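Local coordinates for protein hydrolase, haloacid dehalogenase-like family (Porphyromonas gingivalis, PDB 2I6X) that probably acts as a hydrolase of the haloacid dehalogenase superfamily, with a helical cap set against a Rossmann-like core, at residues E23-F28 with A34-M39; K46-D51 with E60-E65; L74-V79 with V117-M122. All blocks are in the same frame, centred on the assembly; numbering follows the deposited sequence. Where two conformers were deposited one is given.

Contacts 1 and 2 lie within the helical cap, whereas contact 3 joins that cap to the core domain. The first two share one apolar interior, and each joins helices consecutive in the chain; contact 1 is mostly buried, contact 2 partly so. They touch where M39, I36 and F28 meet F49. Contact 3 is a surface contact of 70 Å², against 253 and 226 Å² for the other two. Its cap helix, 76-83, still reaches back to them, with V79 packing on F28 and F62. The chemistry follows place: aliphatic and aromatic packing without cross-segment hydrogen bonds inside the cap, one phenol-carboxylate hydrogen bond at the boundary with the core.

Contact 1: E23-F28 with A34-M39; sequences ESIRRF and ADIEEM
The ring of F28 carries the CD1 methyl of I36 over one face, 3.9 Å from the ring centroid and 24° off the ring normal. This is a CH-pi contact displaced toward the rim on the CG and CD2 side. The guanidinium of R27, which takes no part in the contact, has E23 OE1 at its edge, in plane, with NE donating at 2.9 Å as part of a salt bridge. At the root of the F28 side chain, I36 CG1 lies 3.6 Å from F28 CB. Because CG1 of I36 stands anti to its own backbone N (chi1 -176°), the longer branch runs across the aromatic side chain at about a right angle. The CG2 methyl of I36 meets CG2 of I25, one turn back on helix 21-30, at 3.7 Å. E37 lies at the border: its OE2 comes to 3.8 Å from I25 CG2 and has K29 as a weak, long ionic partner. No hydrogen bond crosses, so the two segments are joined by apolar contact. I36 also touches F49 of helix 48-54, while F28 rests on A82 and L83 of helix 76-83, so helices 21-30 and 36-39 meet against both within the cap.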
# COMPACT_ATOMS: atom_id res chain seq x y z
N GLU A 23 2.47 2.46 17.09
CA GLU A 23 1.10 2.65 17.54
C GLU A 23 0.26 1.40 17.28
O GLU A 23 -0.45 0.92 18.19
CB GLU A 23 0.49 3.88 16.86
CG GLU A 23 -1.00 4.09 17.14
CD GLU A 23 -1.31 4.21 18.62
OE1 GLU A 23 -2.47 3.89 18.98
OE2 GLU A 23 -0.42 4.62 19.42
N SER A 24 0.35 0.86 16.07
CA SER A 24 -0.25 -0.44 15.81
C SER A 24 0.32 -1.54 16.73
O SER A 24 -0.44 -2.37 17.20
CB SER A 24 -0.13 -0.83 14.35
OG SER A 24 -0.92 -1.97 14.07
N ILE A 25 1.63 -1.54 17.00
CA ILE A 25 2.20 -2.50 17.96
C ILE A 25 1.53 -2.34 19.35
O ILE A 25 1.22 -3.34 20.00
CB ILE A 25 3.74 -2.40 18.11
CG1 ILE A 25 4.49 -2.58 16.78
CG2 ILE A 25 4.27 -3.37 19.16
CD1 ILE A 25 4.25 -3.88 16.04
N ARG A 26 1.31 -1.09 19.77
CA ARG A 26 0.65 -0.77 21.05
C ARG A 26 -0.77 -1.35 21.12
O ARG A 26 -1.13 -1.99 22.11
CB ARG A 26 0.63 0.76 21.26
CG ARG A 26 0.24 1.23 22.66
CD ARG A 26 -0.30 2.68 22.63
NE ARG A 26 -1.63 2.78 22.02
CZ ARG A 26 -2.34 3.92 21.90
NH1 ARG A 26 -3.53 3.91 21.33
NH2 ARG A 26 -1.84 5.07 22.36
N ARG A 27 -1.56 -1.13 20.07
CA ARG A 27 -2.94 -1.61 20.01
C ARG A 27 -3.02 -3.14 19.98
O ARG A 27 -3.84 -3.76 20.71
CB ARG A 27 -3.68 -0.97 18.83
CG ARG A 27 -3.82 0.55 18.91
CD ARG A 27 -4.66 1.09 17.75
NE ARG A 27 -4.65 2.55 17.71
CZ ARG A 27 -5.46 3.31 16.98
NH1 ARG A 27 -6.39 2.78 16.17
NH2 ARG A 27 -5.34 4.64 17.06
N PHE A 28 -2.15 -3.77 19.19
CA PHE A 28 -2.06 -5.24 19.17
C PHE A 28 -1.73 -5.87 20.52
O PHE A 28 -2.32 -6.88 20.90
CB PHE A 28 -1.12 -5.74 18.08
CG PHE A 28 -1.78 -5.88 16.75
CD1 PHE A 28 -2.84 -6.77 16.58
CD2 PHE A 28 -1.35 -5.11 15.66
CE1 PHE A 28 -3.46 -6.90 15.33
CE2 PHE A 28 -1.96 -5.22 14.40
CZ PHE A 28 -3.02 -6.12 14.23
N ALA A 34 0.79 -10.51 21.90
CA ALA A 34 1.98 -10.12 22.66
C ALA A 34 3.30 -10.20 21.86
O ALA A 34 4.21 -9.39 22.06
CB ALA A 34 2.07 -10.95 23.95
N ASP A 35 3.38 -11.19 20.98
CA ASP A 35 4.56 -11.39 20.15
C ASP A 35 4.40 -10.64 18.82
O ASP A 35 4.99 -11.00 17.81
CB ASP A 35 4.80 -12.89 19.92
CG ASP A 35 5.42 -13.57 21.11
OD1 ASP A 35 6.59 -13.27 21.46
OD2 ASP A 35 4.74 -14.44 21.71
N ILE A 36 3.58 -9.58 18.84
CA ILE A 36 3.25 -8.82 17.63
C ILE A 36 4.46 -8.24 16.90
O ILE A 36 4.50 -8.24 15.67
CB ILE A 36 2.19 -7.70 17.87
CG1 ILE A 36 1.83 -7.01 16.54
CG2 ILE A 36 2.63 -6.69 18.94
CD1 ILE A 36 1.05 -7.91 15.56
N GLU A 37 5.41 -7.72 17.66
CA GLU A 37 6.54 -7.00 17.09
C GLU A 37 7.36 -7.93 16.18
O GLU A 37 7.77 -7.55 15.09
CB GLU A 37 7.38 -6.41 18.21
CG GLU A 37 8.54 -5.55 17.76
CD GLU A 37 8.86 -4.44 18.74
OE1 GLU A 37 10.00 -3.92 18.69
OE2 GLU A 37 7.97 -4.09 19.57
N GLU A 38 7.55 -9.17 16.62
CA GLU A 38 8.23 -10.13 15.78
C GLU A 38 7.34 -10.66 14.65
O GLU A 38 7.84 -10.99 13.57
CB GLU A 38 8.91 -11.25 16.61
CG GLU A 38 8.28 -12.64 16.51
CD GLU A 38 8.49 -13.45 17.77
OE1 GLU A 38 9.33 -14.39 17.76
OE2 GLU A 38 7.82 -13.13 18.78
N MSE A 39 6.03 -10.74 14.90
CA MSE A 39 5.06 -11.17 13.88
C MSE A 39 5.02 -10.18 12.71
O MSE A 39 4.84 -10.58 11.57
CB MSE A 39 3.65 -11.35 14.47
CG MSE A 39 3.42 -12.68 15.23
SE MSE A 39 1.56 -13.36 15.20
CE MSE A 39 0.65 -11.79 15.85

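Contact 2: K46-D51 with E60-E65; sequences KGLFLD and EEFRTE
L48 and F62 mark the closest backbone approach, their CA atoms 6.5 Å apart, where the first turn of helix 48-54, with G47 at its N-cap position, meets helix 59-70. F62 turns one edge of its ring to L48 and F49, the first residues of helix 48-54. Its CD1 lies 3.3 Å from L48 O, which sits at the ring edge near its plane, and its CZ comes 3.4 Å from CE1 of F49. That corner stands above one face of the F49 ring, toward the rim, giving a T-shaped (edge-to-face) pair with centroids 4.9 Å apart and planes at 74°. The F62 ring swings out opposite the backbone N (chi1 159°), across to helix 48-54. The two L48 branches divide: CD1 meets F62 CE1 at 3.9 Å, beside the same edge of the ring, and CD2 meets E65 CB at 3.6 Å. Only the aliphatic start of E65 takes part, since its carboxylate turns off to a salt bridge with R68. F49 also packs on M39, and F62 on V79 of helix 76-83. Such a cluster of aromatic and aliphatic side chains between short helices fits the all-helical cap found in many HAD-superfamily hydrolases.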
# COMPACT_ATOMS: atom_id res chain seq x y z
N LYS A 46 7.20 -16.55 5.48
CA LYS A 46 6.55 -17.25 6.59
C LYS A 46 5.85 -16.26 7.51
O LYS A 46 6.48 -15.32 8.01
CB LYS A 46 7.57 -18.04 7.42
CG LYS A 46 8.02 -19.39 6.83
CD LYS A 46 7.30 -20.57 7.51
CE LYS A 46 7.88 -21.91 7.06
NZ LYS A 46 7.44 -23.03 7.94
N GLY A 47 4.55 -16.47 7.73
CA GLY A 47 3.82 -15.73 8.75
C GLY A 47 2.38 -15.46 8.37
O GLY A 47 2.06 -15.30 7.20
N LEU A 48 1.49 -15.41 9.36
CA LEU A 48 0.10 -15.17 9.02
C LEU A 48 -0.25 -13.74 8.65
O LEU A 48 -1.22 -13.54 7.94
CB LEU A 48 -0.92 -15.79 10.01
CG LEU A 48 -0.72 -15.92 11.51
CD1 LEU A 48 -0.85 -14.58 12.17
CD2 LEU A 48 -1.72 -16.90 12.12
N PHE A 49 0.55 -12.75 9.08
CA PHE A 49 0.39 -11.42 8.52
C PHE A 49 0.71 -11.39 7.02
O PHE A 49 0.07 -10.66 6.28
CB PHE A 49 1.15 -10.36 9.31
CG PHE A 49 0.45 -9.96 10.57
CD1 PHE A 49 -0.49 -8.93 10.56
CD2 PHE A 49 0.66 -10.66 11.74
CE1 PHE A 49 -1.16 -8.59 11.72
CE2 PHE A 49 -0.00 -10.33 12.90
CZ PHE A 49 -0.92 -9.30 12.89
N LEU A 50 1.67 -12.20 6.58
CA LEU A 50 1.92 -12.33 5.15
C LEU A 50 0.77 -13.03 4.44
O LEU A 50 0.46 -12.71 3.29
CB LEU A 50 3.25 -13.04 4.83
CG LEU A 50 3.47 -13.30 3.32
CD1 LEU A 50 3.60 -11.96 2.56
CD2 LEU A 50 4.64 -14.24 3.00
N ASP A 51 0.16 -14.00 5.10
CA ASP A 51 -0.99 -14.71 4.54
C ASP A 51 -2.14 -13.72 4.35
O ASP A 51 -2.92 -13.84 3.41
CB ASP A 51 -1.42 -15.87 5.45
CG ASP A 51 -0.41 -17.02 5.46
OD1 ASP A 51 0.50 -17.05 4.59
OD2 ASP A 51 -0.52 -17.90 6.35
N GLU A 60 -11.35 -13.56 7.55
CA GLU A 60 -11.94 -14.52 8.49
C GLU A 60 -10.95 -15.60 8.92
O GLU A 60 -10.88 -15.94 10.11
CB GLU A 60 -13.20 -15.17 7.90
CG GLU A 60 -13.69 -16.46 8.59
CD GLU A 60 -14.95 -16.30 9.45
OE1 GLU A 60 -15.63 -17.32 9.67
OE2 GLU A 60 -15.25 -15.16 9.90
N GLU A 61 -10.22 -16.14 7.94
CA GLU A 61 -9.23 -17.18 8.19
C GLU A 61 -8.04 -16.70 9.03
O GLU A 61 -7.61 -17.41 9.95
CB GLU A 61 -8.75 -17.79 6.87
CG GLU A 61 -9.77 -18.68 6.18
CD GLU A 61 -9.27 -19.21 4.85
OE1 GLU A 61 -8.71 -18.42 4.06
OE2 GLU A 61 -9.43 -20.43 4.59
N PHE A 62 -7.54 -15.50 8.74
CA PHE A 62 -6.42 -14.90 9.48
C PHE A 62 -6.77 -14.63 10.94
O PHE A 62 -5.95 -14.85 11.85
CB PHE A 62 -5.98 -13.61 8.77
CG PHE A 62 -5.22 -12.65 9.63
CD1 PHE A 62 -3.82 -12.75 9.76
CD2 PHE A 62 -5.89 -11.59 10.29
CE1 PHE A 62 -3.09 -11.82 10.54
CE2 PHE A 62 -5.18 -10.65 11.10
CZ PHE A 62 -3.77 -10.76 11.21
N ARG A 63 -7.99 -14.17 11.18
CA ARG A 63 -8.41 -13.83 12.52
C ARG A 63 -8.65 -15.08 13.36
O ARG A 63 -8.30 -15.13 14.55
CB ARG A 63 -9.65 -12.94 12.46
CG ARG A 63 -10.01 -12.29 13.76
CD ARG A 63 -11.00 -11.16 13.56
NE ARG A 63 -11.81 -11.30 12.34
CZ ARG A 63 -12.93 -12.00 12.26
NH1 ARG A 63 -13.37 -12.64 13.34
NH2 ARG A 63 -13.59 -12.09 11.11
N THR A 64 -9.24 -16.10 12.74
CA THR A 64 -9.41 -17.40 13.35
C THR A 64 -8.05 -17.94 13.79
O THR A 64 -7.89 -18.36 14.94
CB THR A 64 -10.10 -18.39 12.38
OG1 THR A 64 -11.39 -17.90 12.03
CG2 THR A 64 -10.27 -19.79 13.04
N GLU A 65 -7.08 -17.93 12.88
CA GLU A 65 -5.75 -18.42 13.23
C GLU A 65 -5.04 -17.56 14.27
O GLU A 65 -4.33 -18.09 15.12
CB GLU A 65 -4.87 -18.61 11.98
CG GLU A 65 -5.40 -19.65 11.02
CD GLU A 65 -5.69 -20.95 11.72
OE1 GLU A 65 -6.89 -21.22 12.01
OE2 GLU A 65 -4.73 -21.70 12.00

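Contact 3: L74-V79 with V117-M122; sequences LTYQQV and VLDLAM
Y76 reaches from the helical cap to D119 of the core domain, crossing the boundary between the two parts of this HAD fold. In sequence, the cap is inserted between strands 7-10 and 106-111, which lie side by side in the central parallel sheet; helix 115-121, which bears D119, follows the second of them. The contact is narrow. The nearest CA atoms, those of Y76 and D119, are 11.5 Å apart, and these two side chains alone make the touch.

The firm side lies within the cap, behind Y76. T75 and Q78 form a capping box at the start of helix 76-83: T75 N donates to Q78 OE1 at 2.9 Å, and Q78 N returns a bond to T75 OG1 at 3.1 Å. One turn into the helix, V79 is buried against R63 of helix 59-70, while L74 packs on L66 just ahead of the helix. This end of the helix is therefore fixed by both polar and apolar contacts.

The loose side is the span toward the core. A fully extended first torsion (chi1 180°) carries the Y76 side chain from its helix toward helix 115-121. Its ring also meets that of Y116, the planes inclined at about 45°, and D119 is exposed at the surface. Both Y76 and D119 touch a crystal neighbour, so lattice packing may influence their arrangement. In related HAD enzymes a cap of this kind moves relative to the core, and one hydrogen bond between the two segments, with a small buried area, would be compatible with such movement. Y76 OH donates to D119 OD2, which accepts through its anti lone pair, with ring and carboxylate planes 27° apart; the modelled 2.5 Å is short and its exact value uncertain.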
# COMPACT_ATOMS: atom_id res chain seq x y z
N LEU A 74 -10.59 -12.83 18.92
CA LEU A 74 -10.57 -11.47 18.41
C LEU A 74 -11.64 -11.32 17.35
O LEU A 74 -11.84 -12.21 16.52
CB LEU A 74 -9.19 -11.13 17.81
CG LEU A 74 -8.01 -11.43 18.74
CD1 LEU A 74 -6.70 -11.42 17.99
CD2 LEU A 74 -7.97 -10.46 19.94
N THR A 75 -12.29 -10.18 17.39
CA THR A 75 -13.33 -9.81 16.45
C THR A 75 -12.73 -9.01 15.28
O THR A 75 -11.60 -8.49 15.37
CB THR A 75 -14.38 -8.90 17.17
OG1 THR A 75 -13.77 -7.64 17.47
CG2 THR A 75 -14.82 -9.52 18.45
N TYR A 76 -13.48 -8.93 14.19
CA TYR A 76 -13.13 -8.05 13.09
C TYR A 76 -12.72 -6.66 13.61
O TYR A 76 -11.64 -6.14 13.28
CB TYR A 76 -14.29 -7.93 12.10
CG TYR A 76 -13.97 -7.02 10.95
CD1 TYR A 76 -13.44 -7.53 9.75
CD2 TYR A 76 -14.14 -5.65 11.06
CE1 TYR A 76 -13.13 -6.67 8.67
CE2 TYR A 76 -13.83 -4.79 10.01
CZ TYR A 76 -13.32 -5.31 8.83
OH TYR A 76 -13.03 -4.45 7.81
N GLN A 77 -13.61 -6.07 14.42
CA GLN A 77 -13.50 -4.70 14.87
C GLN A 77 -12.22 -4.48 15.66
O GLN A 77 -11.54 -3.47 15.48
CB GLN A 77 -14.76 -4.32 15.67
CG GLN A 77 -14.86 -2.87 16.08
CD GLN A 77 -14.16 -2.61 17.40
OE1 GLN A 77 -14.26 -3.42 18.34
NE2 GLN A 77 -13.43 -1.48 17.50
N GLN A 78 -11.87 -5.43 16.50
CA GLN A 78 -10.63 -5.37 17.30
C GLN A 78 -9.37 -5.33 16.48
O GLN A 78 -8.44 -4.60 16.81
CB GLN A 78 -10.55 -6.54 18.27
CG GLN A 78 -11.42 -6.38 19.49
CD GLN A 78 -11.40 -7.64 20.35
OE1 GLN A 78 -11.57 -8.76 19.86
NE2 GLN A 78 -11.20 -7.45 21.65
N VAL A 79 -9.32 -6.14 15.42
CA VAL A 79 -8.11 -6.26 14.62
C VAL A 79 -8.04 -5.08 13.69
O VAL A 79 -6.98 -4.48 13.51
CB VAL A 79 -8.05 -7.61 13.81
CG1 VAL A 79 -6.81 -7.64 12.88
CG2 VAL A 79 -8.04 -8.79 14.75
N VAL A 117 -7.59 -2.25 5.61
CA VAL A 117 -7.22 -0.95 5.07
C VAL A 117 -8.04 -0.67 3.81
O VAL A 117 -8.51 0.44 3.60
CB VAL A 117 -5.68 -0.86 4.82
CG1 VAL A 117 -5.30 0.44 4.08
CG2 VAL A 117 -4.95 -0.90 6.16
N LEU A 118 -8.25 -1.71 3.02
CA LEU A 118 -9.07 -1.61 1.83
C LEU A 118 -10.53 -1.29 2.14
O LEU A 118 -11.14 -0.48 1.43
CB LEU A 118 -8.97 -2.87 0.99
CG LEU A 118 -7.74 -2.97 0.09
CD1 LEU A 118 -7.86 -4.24 -0.76
CD2 LEU A 118 -7.60 -1.70 -0.77
N ASP A 119 -11.09 -1.89 3.20
CA ASP A 119 -12.41 -1.50 3.66
C ASP A 119 -12.44 0.01 4.00
O ASP A 119 -13.39 0.71 3.63
CB ASP A 119 -12.87 -2.37 4.85
CG ASP A 119 -13.25 -3.83 4.44
OD1 ASP A 119 -13.25 -4.18 3.23
OD2 ASP A 119 -13.54 -4.67 5.35
N LEU A 120 -11.40 0.52 4.66
CA LEU A 120 -11.34 1.95 4.99
C LEU A 120 -11.23 2.80 3.72
O LEU A 120 -11.96 3.78 3.54
CB LEU A 120 -10.19 2.28 5.96
CG LEU A 120 -9.96 3.81 6.08
CD1 LEU A 120 -11.18 4.57 6.60
CD2 LEU A 120 -8.71 4.17 6.88
N ALA A 121 -10.30 2.41 2.86
CA ALA A 121 -10.00 3.12 1.63
C ALA A 121 -11.16 3.20 0.64
O ALA A 121 -11.22 4.13 -0.15
CB ALA A 121 -8.76 2.52 0.96
N MSE A 122 -12.07 2.24 0.69
CA MSE A 122 -13.19 2.23 -0.24
C MSE A 122 -14.47 2.74 0.41
O MSE A 122 -15.56 2.57 -0.14
CB MSE A 122 -13.36 0.83 -0.84
CG MSE A 122 -12.12 0.32 -1.59
SE MSE A 122 -11.66 1.43 -3.15
CE MSE A 122 -13.10 0.80 -4.33